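Long-range contacts in MerB2 (Bacillus megaterium, PDB 5C17), which probably acts as an alkylmercury lyase, cleaving the carbon-mercury bond of organomercurials, and here holds a mercury(II) ion together with a dithiol: residues L62-R70 / S156-T164; P144-F154 / T164-V174. One frame throughout, in Å; residues are numbered along the deposited sequence.

Contact 1: residues L62-R70 / S156-T164; sequences LAQRQMIVR and SEAPWAGGT. With DTV ((2S,3S)-1,4-dimercaptobutane-2,3-diol), chain D.
M67 presses its CG onto the indole of W160, 3.7 Å from the centroid of the five-membered ring and only 5° off the ring normal, a CH-pi contact made almost squarely over the face. Its SD lies obliquely, 4.6 Å from the same centroid, adding a Met-aromatic contact. The opposite face of the indole carries the dithiol, whose O3 comes to 3.4 Å from W160 CZ3, so the ring is sandwiched between methionine and ligand. Two bonds place the W160 backbone: R65 O, at the Schellman end of helix 52-64, accepts from W160 N, and Q66 O accepts from A161 N. CG of W160 lies anti to the carbonyl carbon (chi1 -67°), which sends the ring between M67 and the ligand. Nearby V69 CG2 meets A161 CB at 3.6 Å. With W160 replaced by an alanine, M67 CG and the dithiol would probably lose the ring that lies between them, leaving the methionine end free to turn. The solvent side is looser and polar. R65, extended from CG to NE, sends NH1 to S156 O in the carbonyl plane, while NH2 forms a salt bridge with E157 OE2 (3.0 Å), met from above a carboxylate turned 72° from the guanidinium; that oxygen also forms a salt bridge with K17 NZ, its stronger partner. Water 1 joins R65 NH1 to A158 O. At the other margin Q66 OE1 takes a weak bond from G162 N, and water 2 also donates to it. These contacts dock the short helix 160-164 on turn 65-67 and make W160 one wall of the dithiol pocket.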
loop_
_atom_site.group_PDB
_atom_site.type_symbol
_atom_site.label_atom_id
_atom_site.label_comp_id
_atom_site.label_asym_id
_atom_site.label_seq_id
_atom_site.Cartn_x
_atom_site.Cartn_y
_atom_site.Cartn_z
ATOM N N LEU A 62 -2.877 -9.893 -11.635
ATOM C CA LEU A 62 -2.621 -9.105 -10.422
ATOM C C LEU A 62 -1.167 -9.239 -9.982
ATOM O O LEU A 62 -0.561 -8.276 -9.529
ATOM C CB LEU A 62 -3.566 -9.517 -9.292
ATOM C CG LEU A 62 -5.048 -9.286 -9.546
ATOM C CD1 LEU A 62 -5.861 -9.927 -8.427
ATOM C CD2 LEU A 62 -5.364 -7.827 -9.706
ATOM N N ALA A 63 -0.602 -10.430 -10.140
ATOM C CA ALA A 63 0.794 -10.650 -9.792
ATOM C C ALA A 63 1.749 -9.936 -10.771
ATOM O O ALA A 63 2.759 -9.358 -10.353
ATOM C CB ALA A 63 1.102 -12.130 -9.698
ATOM N N GLN A 64 1.423 -9.963 -12.061
ATOM C CA GLN A 64 2.213 -9.247 -13.063
ATOM C C GLN A 64 2.250 -7.750 -12.745
ATOM O O GLN A 64 3.297 -7.107 -12.860
ATOM C CB GLN A 64 1.655 -9.470 -14.479
ATOM C CG GLN A 64 1.897 -10.869 -15.047
ATOM C CD GLN A 64 1.194 -11.134 -16.385
ATOM O OE1 GLN A 64 0.086 -10.637 -16.648
ATOM N NE2 GLN A 64 1.841 -11.933 -17.234
ATOM N N ARG A 65 1.111 -7.211 -12.312
ATOM C CA ARG A 65 0.993 -5.794 -11.958
ATOM C C ARG A 65 1.553 -5.511 -10.561
ATOM O O ARG A 65 1.585 -4.373 -10.119
ATOM C CB ARG A 65 -0.475 -5.362 -12.013
ATOM C CG ARG A 65 -1.038 -5.295 -13.413
ATOM C CD ARG A 65 -2.501 -4.879 -13.408
ATOM N NE ARG A 65 -3.005 -4.552 -14.736
ATOM C CZ ARG A 65 -2.873 -3.365 -15.303
ATOM N NH1 ARG A 65 -2.255 -2.390 -14.657
ATOM N NH2 ARG A 65 -3.361 -3.154 -16.519
ATOM N N GLN A 66 2.020 -6.553 -9.892
ATOM C CA GLN A 66 2.536 -6.468 -8.525
ATOM C C GLN A 66 1.550 -5.760 -7.594
ATOM O O GLN A 66 1.936 -5.056 -6.667
ATOM C CB GLN A 66 3.916 -5.818 -8.502
ATOM C CG GLN A 66 4.916 -6.560 -9.351
ATOM C CD GLN A 66 6.314 -5.971 -9.287
ATOM O OE1 GLN A 66 6.505 -4.823 -8.921
ATOM N NE2 GLN A 66 7.297 -6.773 -9.650
ATOM N N MET A 67 0.266 -5.999 -7.859
ATOM C CA MET A 67 -0.812 -5.605 -6.959
ATOM C C MET A 67 -1.048 -6.623 -5.863
ATOM O O MET A 67 -1.699 -6.320 -4.859
ATOM C CB MET A 67 -2.094 -5.369 -7.746
ATOM C CG MET A 67 -2.021 -4.117 -8.598
ATOM S SD MET A 67 -3.423 -3.904 -9.700
ATOM C CE MET A 67 -4.714 -3.665 -8.491
ATOM N N ILE A 68 -0.512 -7.818 -6.079
ATOM C CA ILE A 68 -0.353 -8.839 -5.049
ATOM C C ILE A 68 1.081 -9.331 -5.142
ATOM O O ILE A 68 1.733 -9.182 -6.187
ATOM C CB ILE A 68 -1.346 -10.019 -5.201
ATOM C CG1 ILE A 68 -1.082 -10.803 -6.495
ATOM C CG2 ILE A 68 -2.785 -9.515 -5.154
ATOM C CD1 ILE A 68 -1.950 -12.030 -6.650
ATOM N N VAL A 69 1.561 -9.889 -4.039
ATOM C CA VAL A 69 2.914 -10.437 -3.951
ATOM C C VAL A 69 2.830 -11.882 -3.528
ATOM O O VAL A 69 2.112 -12.210 -2.593
ATOM C CB VAL A 69 3.812 -9.639 -2.970
ATOM C CG1 VAL A 69 5.111 -10.395 -2.641
ATOM C CG2 VAL A 69 4.111 -8.279 -3.553
ATOM N N ARG A 70 3.572 -12.725 -4.238
ATOM C CA ARG A 70 3.663 -14.141 -3.912
ATOM C C ARG A 70 5.078 -14.473 -3.520
ATOM O O ARG A 70 6.025 -14.006 -4.152
ATOM C CB ARG A 70 3.271 -15.014 -5.111
ATOM C CG ARG A 70 1.785 -14.942 -5.449
ATOM C CD ARG A 70 1.396 -15.804 -6.643
ATOM N NE ARG A 70 1.979 -15.329 -7.899
ATOM C CZ ARG A 70 1.582 -15.726 -9.106
ATOM N NH1 ARG A 70 2.170 -15.252 -10.198
ATOM N NH2 ARG A 70 0.596 -16.604 -9.233
ATOM N N SER A 156 -1.266 4.019 -14.174
ATOM C CA SER A 156 -2.148 2.844 -14.266
ATOM C C SER A 156 -1.521 1.594 -14.866
ATOM O O SER A 156 -2.093 0.555 -14.747
ATOM C CB SER A 156 -3.324 3.143 -15.105
ATOM O OG SER A 156 -2.951 3.296 -16.401
ATOM N N GLU A 157 -0.333 1.704 -15.436
ATOM C CA GLU A 157 0.325 0.519 -15.959
ATOM C C GLU A 157 1.563 0.142 -15.167
ATOM O O GLU A 157 2.141 -0.900 -15.399
ATOM C CB GLU A 157 0.665 0.718 -17.435
ATOM C CG GLU A 157 -0.534 0.587 -18.335
ATOM C CD GLU A 157 -1.138 -0.814 -18.333
ATOM O OE1 GLU A 157 -0.393 -1.813 -18.430
ATOM O OE2 GLU A 157 -2.378 -0.920 -18.237
ATOM N N ALA A 158 1.943 0.979 -14.207
ATOM C CA ALA A 158 3.134 0.736 -13.424
ATOM C C ALA A 158 2.851 -0.347 -12.404
ATOM O O ALA A 158 1.791 -0.342 -11.799
ATOM C CB ALA A 158 3.565 2.011 -12.721
ATOM N N PRO A 159 3.798 -1.276 -12.223
ATOM C CA PRO A 159 3.611 -2.235 -11.141
ATOM C C PRO A 159 3.712 -1.555 -9.776
ATOM O O PRO A 159 4.407 -0.537 -9.641
ATOM C CB PRO A 159 4.754 -3.234 -11.346
ATOM C CG PRO A 159 5.790 -2.488 -12.109
ATOM C CD PRO A 159 5.057 -1.503 -12.960
ATOM N N TRP A 160 3.034 -2.106 -8.779
ATOM C CA TRP A 160 2.966 -1.475 -7.465
ATOM C C TRP A 160 4.152 -1.896 -6.567
ATOM O O TRP A 160 5.092 -1.128 -6.379
ATOM C CB TRP A 160 1.646 -1.799 -6.749
ATOM C CG TRP A 160 0.344 -1.239 -7.321
ATOM C CD1 TRP A 160 0.054 -0.952 -8.628
ATOM C CD2 TRP A 160 -0.856 -0.950 -6.571
ATOM N NE1 TRP A 160 -1.241 -0.461 -8.728
ATOM C CE2 TRP A 160 -1.816 -0.460 -7.482
ATOM C CE3 TRP A 160 -1.204 -1.056 -5.210
ATOM C CZ2 TRP A 160 -3.105 -0.084 -7.079
ATOM C CZ3 TRP A 160 -2.478 -0.658 -4.816
ATOM C CH2 TRP A 160 -3.409 -0.182 -5.749
ATOM N N ALA A 161 4.130 -3.114 -6.019
ATOM C CA ALA A 161 5.026 -3.448 -4.906
ATOM C C ALA A 161 6.503 -3.249 -5.235
ATOM O O ALA A 161 7.260 -2.737 -4.416
ATOM C CB ALA A 161 4.792 -4.885 -4.453
ATOM N N GLY A 162 6.908 -3.657 -6.433
ATOM C CA GLY A 162 8.300 -3.566 -6.846
ATOM C C GLY A 162 8.559 -2.481 -7.875
ATOM O O GLY A 162 9.617 -2.453 -8.521
ATOM N N GLY A 163 7.593 -1.581 -8.021
ATOM C CA GLY A 163 7.659 -0.500 -8.990
ATOM C C GLY A 163 7.432 0.831 -8.297
ATOM O O GLY A 163 8.334 1.375 -7.667
ATOM N N THR A 164 6.216 1.349 -8.385
ATOM C CA THR A 164 5.924 2.667 -7.856
ATOM C C THR A 164 6.138 2.728 -6.340
ATOM O O THR A 164 6.609 3.738 -5.825
ATOM C CB THR A 164 4.507 3.061 -8.243
ATOM O OG1 THR A 164 4.408 3.055 -9.672
ATOM C CG2 THR A 164 4.137 4.441 -7.713
HETATM S S1 DTV D . 0.766 3.243 -9.214
HETATM C C1 DTV D . 0.317 3.509 -7.499
HETATM C C2 DTV D . 0.603 2.312 -6.607
HETATM O O2 DTV D . 1.984 2.099 -6.522
HETATM C C3 DTV D . 0.063 2.463 -5.181
HETATM O O3 DTV D . -1.347 2.560 -5.228
HETATM C C4 DTV D . 0.619 3.673 -4.448
HETATM S S4 DTV D . 0.485 3.515 -2.671
HETATM O O HOH W 1 -0.963 -2.042 -12.332
HETATM O O HOH W 2 8.419 -3.784 -11.112
#

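Contact 2: residues P144-F154 / T164-V174; sequences PDSTVIWTVPF and TCKQIHYFSSV. With HG (mercury (II) ion), chain B; DTV ((2S,3S)-1,4-dimercaptobutane-2,3-diol), chain D.
S146 OG donates to S172 O across the contact at 2.7 Å, in the carbonyl plane, its chi1 of 48° placing OG between the backbone N and the carbonyl carbon. P144 O is gripped twice, by T147 N and by T147 OG1 (2.8 Å), which closes the type I turn P144-T147 before strand 148-151. The strands then pair antiparallel: V148 and F171 exchange two backbone bonds, W150 and H169 two more, with I149 and Y170 as the non-hydrogen-bonded pair between them. W150, H169 and F171 share one face: W150 CB abuts the edge of the F171 ring in its plane, 3.5 Å from CE2, and the W150 and H169 rings run side by side, near parallel but barely overlapping. W180 meets all three rings. Water 3 accepts from W150 NE1 and donates to Q167 O; the water and Q167 O both lie at the edge of the W150 ring, in its plane. The face of I149 and Y170 turns to helix 103-113; there T147 CG2 reaches Y170 CD1 at 3.5 Å, and Y170 OH is hydrogen-bonded to T106 OG1. Beyond the strands the V152 and T164 side chains slide past each other in opposite directions, their CG2 atoms 3.8 Å apart, and those of F154 and I168 cross at about a right angle, F154 CE1 4.1 Å from I168 CD1. One face of the F154 ring carries C1 of the dithiol. C165 SG binds mercury at 2.4 Å, beside dithiol S4, water 4 and C102. This antiparallel pair, part of a three-stranded sheet, leads at one end into the two-cysteine mercury site.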
loop_
_atom_site.group_PDB
_atom_site.type_symbol
_atom_site.label_atom_id
_atom_site.label_comp_id
_atom_site.label_asym_id
_atom_site.label_seq_id
_atom_site.Cartn_x
_atom_site.Cartn_y
_atom_site.Cartn_z
ATOM N N PRO A 144 10.003 12.141 13.713
ATOM C CA PRO A 144 10.092 13.579 13.985
ATOM C C PRO A 144 8.811 14.323 13.611
ATOM O O PRO A 144 8.072 13.879 12.738
ATOM C CB PRO A 144 11.237 14.036 13.081
ATOM C CG PRO A 144 11.990 12.829 12.749
ATOM C CD PRO A 144 11.007 11.717 12.720
ATOM N N ASP A 145 8.551 15.445 14.269
ATOM C CA ASP A 145 7.308 16.166 14.033
ATOM C C ASP A 145 7.193 16.670 12.592
ATOM O O ASP A 145 6.085 16.887 12.099
ATOM C CB ASP A 145 7.105 17.314 15.041
ATOM C CG ASP A 145 8.281 18.278 15.113
ATOM O OD1 ASP A 145 9.196 18.224 14.270
ATOM O OD2 ASP A 145 8.279 19.120 16.038
ATOM N N SER A 146 8.338 16.813 11.922
ATOM C CA SER A 146 8.421 17.333 10.558
ATOM C C SER A 146 8.316 16.271 9.449
ATOM O O SER A 146 8.529 16.562 8.265
ATOM C CB SER A 146 9.745 18.087 10.403
ATOM O OG SER A 146 10.818 17.308 10.902
ATOM N N THR A 147 7.948 15.048 9.815
ATOM C CA THR A 147 7.860 13.946 8.866
ATOM C C THR A 147 6.897 14.263 7.727
ATOM O O THR A 147 5.795 14.774 7.941
ATOM C CB THR A 147 7.429 12.668 9.595
ATOM O OG1 THR A 147 8.458 12.266 10.499
ATOM C CG2 THR A 147 7.196 11.507 8.632
ATOM N N VAL A 148 7.328 13.934 6.518
ATOM C CA VAL A 148 6.556 14.133 5.301
ATOM C C VAL A 148 6.751 12.920 4.394
ATOM O O VAL A 148 7.577 12.046 4.679
ATOM C CB VAL A 148 6.964 15.421 4.558
ATOM C CG1 VAL A 148 6.543 16.666 5.352
ATOM C CG2 VAL A 148 8.466 15.412 4.279
ATOM N N ILE A 149 5.985 12.870 3.312
ATOM C CA ILE A 149 6.075 11.799 2.333
ATOM C C ILE A 149 6.452 12.361 0.964
ATOM O O ILE A 149 5.998 13.444 0.587
ATOM C CB ILE A 149 4.732 11.058 2.246
ATOM C CG1 ILE A 149 4.538 10.239 3.523
ATOM C CG2 ILE A 149 4.648 10.159 0.998
ATOM C CD1 ILE A 149 3.148 9.621 3.681
ATOM N N TRP A 150 7.305 11.628 0.257
ATOM C CA TRP A 150 7.641 11.907 -1.123
ATOM C C TRP A 150 6.873 10.932 -1.989
ATOM O O TRP A 150 6.977 9.721 -1.801
ATOM C CB TRP A 150 9.134 11.722 -1.326
ATOM C CG TRP A 150 9.594 11.778 -2.737
ATOM C CD1 TRP A 150 9.828 10.726 -3.566
ATOM C CD2 TRP A 150 9.901 12.950 -3.485
ATOM N NE1 TRP A 150 10.248 11.161 -4.784
ATOM C CE2 TRP A 150 10.315 12.528 -4.762
ATOM C CE3 TRP A 150 9.867 14.314 -3.202
ATOM C CZ2 TRP A 150 10.687 13.425 -5.761
ATOM C CZ3 TRP A 150 10.242 15.200 -4.189
ATOM C CH2 TRP A 150 10.648 14.751 -5.455
ATOM N N THR A 151 6.111 11.459 -2.939
ATOM C CA THR A 151 5.302 10.659 -3.837
ATOM C C THR A 151 5.650 10.978 -5.287
ATOM O O THR A 151 6.273 12.002 -5.582
ATOM C CB THR A 151 3.803 10.872 -3.575
ATOM O OG1 THR A 151 3.058 9.902 -4.312
ATOM C CG2 THR A 151 3.361 12.257 -3.961
ATOM N N VAL A 152 5.266 10.074 -6.179
ATOM C CA VAL A 152 5.497 10.236 -7.603
ATOM C C VAL A 152 4.170 10.128 -8.332
ATOM O O VAL A 152 3.191 9.627 -7.780
ATOM C CB VAL A 152 6.494 9.185 -8.154
ATOM C CG1 VAL A 152 7.849 9.360 -7.500
ATOM C CG2 VAL A 152 5.985 7.751 -7.971
ATOM N N PRO A 153 4.125 10.574 -9.594
ATOM C CA PRO A 153 2.862 10.496 -10.332
ATOM C C PRO A 153 2.361 9.058 -10.437
ATOM O O PRO A 153 3.132 8.147 -10.719
ATOM C CB PRO A 153 3.232 11.059 -11.705
ATOM C CG PRO A 153 4.377 11.963 -11.437
ATOM C CD PRO A 153 5.159 11.292 -10.356
ATOM N N PHE A 154 1.078 8.836 -10.198
ATOM C CA PHE A 154 0.562 7.504 -10.290
ATOM C C PHE A 154 0.294 7.241 -11.796
ATOM O O PHE A 154 0.021 8.098 -12.576
ATOM C CB PHE A 154 -0.655 7.181 -9.338
ATOM C CG PHE A 154 -0.339 7.179 -7.824
ATOM C CD1 PHE A 154 0.917 7.467 -7.320
ATOM C CD2 PHE A 154 -1.316 6.818 -6.930
ATOM C CE1 PHE A 154 1.167 7.451 -5.968
ATOM C CE2 PHE A 154 -1.067 6.792 -5.573
ATOM C CZ PHE A 154 0.181 7.119 -5.102
ATOM N N THR A 164 6.216 1.349 -8.385
ATOM C CA THR A 164 5.924 2.667 -7.856
ATOM C C THR A 164 6.138 2.728 -6.340
ATOM O O THR A 164 6.609 3.738 -5.825
ATOM C CB THR A 164 4.507 3.061 -8.243
ATOM O OG1 THR A 164 4.408 3.055 -9.672
ATOM C CG2 THR A 164 4.137 4.441 -7.713
ATOM N N CYS A 165 5.824 1.658 -5.613
ATOM C CA CYS A 165 5.969 1.688 -4.156
ATOM C C CYS A 165 7.435 1.905 -3.748
ATOM O O CYS A 165 7.698 2.491 -2.704
ATOM C CB CYS A 165 5.384 0.435 -3.491
ATOM S SG CYS A 165 3.575 0.342 -3.589
ATOM N N LYS A 166 8.374 1.447 -4.577
ATOM C CA LYS A 166 9.800 1.640 -4.294
ATOM C C LYS A 166 10.266 3.081 -4.527
ATOM O O LYS A 166 11.378 3.436 -4.153
ATOM C CB LYS A 166 10.672 0.688 -5.134
ATOM C CG LYS A 166 10.535 -0.790 -4.789
ATOM C CD LYS A 166 11.343 -1.688 -5.758
ATOM C CE LYS A 166 12.867 -1.504 -5.652
ATOM N NZ LYS A 166 13.592 -2.412 -6.578
ATOM N N GLN A 167 9.422 3.893 -5.146
ATOM C CA GLN A 167 9.739 5.296 -5.436
ATOM C C GLN A 167 9.126 6.282 -4.439
ATOM O O GLN A 167 9.375 7.480 -4.528
ATOM C CB GLN A 167 9.260 5.645 -6.845
ATOM C CG GLN A 167 9.905 4.824 -7.962
ATOM C CD GLN A 167 9.248 5.091 -9.299
ATOM O OE1 GLN A 167 8.640 4.200 -9.891
ATOM N NE2 GLN A 167 9.344 6.327 -9.771
ATOM N N ILE A 168 8.336 5.768 -3.497
ATOM C CA ILE A 168 7.662 6.557 -2.490
ATOM C C ILE A 168 8.441 6.374 -1.186
ATOM O O ILE A 168 8.845 5.314 -0.891
ATOM C CB ILE A 168 6.213 6.078 -2.341
ATOM C CG1 ILE A 168 5.412 6.387 -3.619
ATOM C CG2 ILE A 168 5.567 6.596 -1.052
ATOM C CD1 ILE A 168 4.111 5.637 -3.734
ATOM N N HIS A 169 8.611 7.469 -0.462
ATOM C CA HIS A 169 9.403 7.472 0.748
ATOM C C HIS A 169 8.856 8.374 1.845
ATOM O O HIS A 169 8.144 9.315 1.629
ATOM C CB HIS A 169 10.810 8.020 0.415
ATOM C CG HIS A 169 11.472 7.355 -0.740
ATOM N ND1 HIS A 169 11.837 6.031 -0.731
ATOM C CD2 HIS A 169 11.846 7.847 -1.932
ATOM C CE1 HIS A 169 12.394 5.739 -1.884
ATOM N NE2 HIS A 169 12.395 6.817 -2.629
ATOM N N TYR A 170 9.234 8.012 3.060
ATOM C CA TYR A 170 9.116 8.868 4.233
ATOM C C TYR A 170 10.434 9.650 4.296
ATOM O O TYR A 170 11.478 9.134 4.060
ATOM C CB TYR A 170 8.985 8.102 5.557
ATOM C CG TYR A 170 7.563 7.830 6.069
ATOM C CD1 TYR A 170 6.675 8.844 6.348
ATOM C CD2 TYR A 170 7.149 6.545 6.319
ATOM C CE1 TYR A 170 5.441 8.584 6.842
ATOM C CE2 TYR A 170 5.893 6.281 6.797
ATOM C CZ TYR A 170 5.031 7.311 7.053
ATOM O OH TYR A 170 3.786 7.127 7.544
ATOM N N PHE A 171 10.316 10.914 4.646
ATOM C CA PHE A 171 11.446 11.775 4.955
ATOM C C PHE A 171 11.208 12.413 6.334
ATOM O O PHE A 171 10.112 12.818 6.681
ATOM C CB PHE A 171 11.762 12.841 3.891
ATOM C CG PHE A 171 12.365 12.263 2.647
ATOM C CD1 PHE A 171 13.647 11.760 2.661
ATOM C CD2 PHE A 171 11.635 12.156 1.471
ATOM C CE1 PHE A 171 14.184 11.181 1.550
ATOM C CE2 PHE A 171 12.189 11.587 0.331
ATOM C CZ PHE A 171 13.470 11.103 0.387
ATOM N N SER A 172 12.278 12.545 7.099
ATOM C CA SER A 172 12.204 13.132 8.428
ATOM C C SER A 172 11.841 14.613 8.419
ATOM O O SER A 172 11.395 15.128 9.426
ATOM C CB SER A 172 13.554 12.951 9.118
ATOM O OG SER A 172 14.623 13.336 8.275
ATOM N N SER A 173 12.066 15.282 7.289
ATOM C CA SER A 173 11.738 16.690 7.108
ATOM C C SER A 173 11.785 17.014 5.632
ATOM O O SER A 173 12.385 16.279 4.846
ATOM C CB SER A 173 12.735 17.599 7.833
ATOM O OG SER A 173 14.005 17.522 7.208
ATOM N N VAL A 174 11.204 18.148 5.264
ATOM C CA VAL A 174 11.337 18.629 3.888
ATOM C C VAL A 174 12.806 18.960 3.584
ATOM O O VAL A 174 13.284 18.727 2.480
ATOM C CB VAL A 174 10.438 19.858 3.622
ATOM C CG1 VAL A 174 10.703 20.423 2.221
ATOM C CG2 VAL A 174 8.956 19.480 3.790
HETATM HG HG HG B . 2.576 2.032 -2.223
HETATM S S1 DTV D . 0.766 3.243 -9.214
HETATM C C1 DTV D . 0.317 3.509 -7.499
HETATM C C2 DTV D . 0.603 2.312 -6.607
HETATM O O2 DTV D . 1.984 2.099 -6.522
HETATM C C3 DTV D . 0.063 2.463 -5.181
HETATM O O3 DTV D . -1.347 2.560 -5.228
HETATM C C4 DTV D . 0.619 3.673 -4.448
HETATM S S4 DTV D . 0.485 3.515 -2.671
HETATM O O HOH W 3 11.151 8.665 -6.184
HETATM O O HOH W 4 0.679 0.461 -2.346
#

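Overall arrangement
The segments of contacts 1 and 2 alternate along the chain: strand 148-151, helix 160-164 and strand 169-171 follow one another, and T164 belongs to both contacts. Their centres lie about 19 Å apart, yet they touch where W160 O and C165 N approach to 3.0 Å, a probable hydrogen bond, and where A161 O packs on K166 CG at 3.8 Å. Both reach the same dithiol, contact 1 through W160 and T164, contact 2 through F154, T164 and C165. The nearest atom of the W160 side chain is about 6 Å from the mercury, which C165 binds directly. Helix 160-164 thus links turn 65-67 in contact 1 to the strand pair of contact 2 around one metal-bearing pocket.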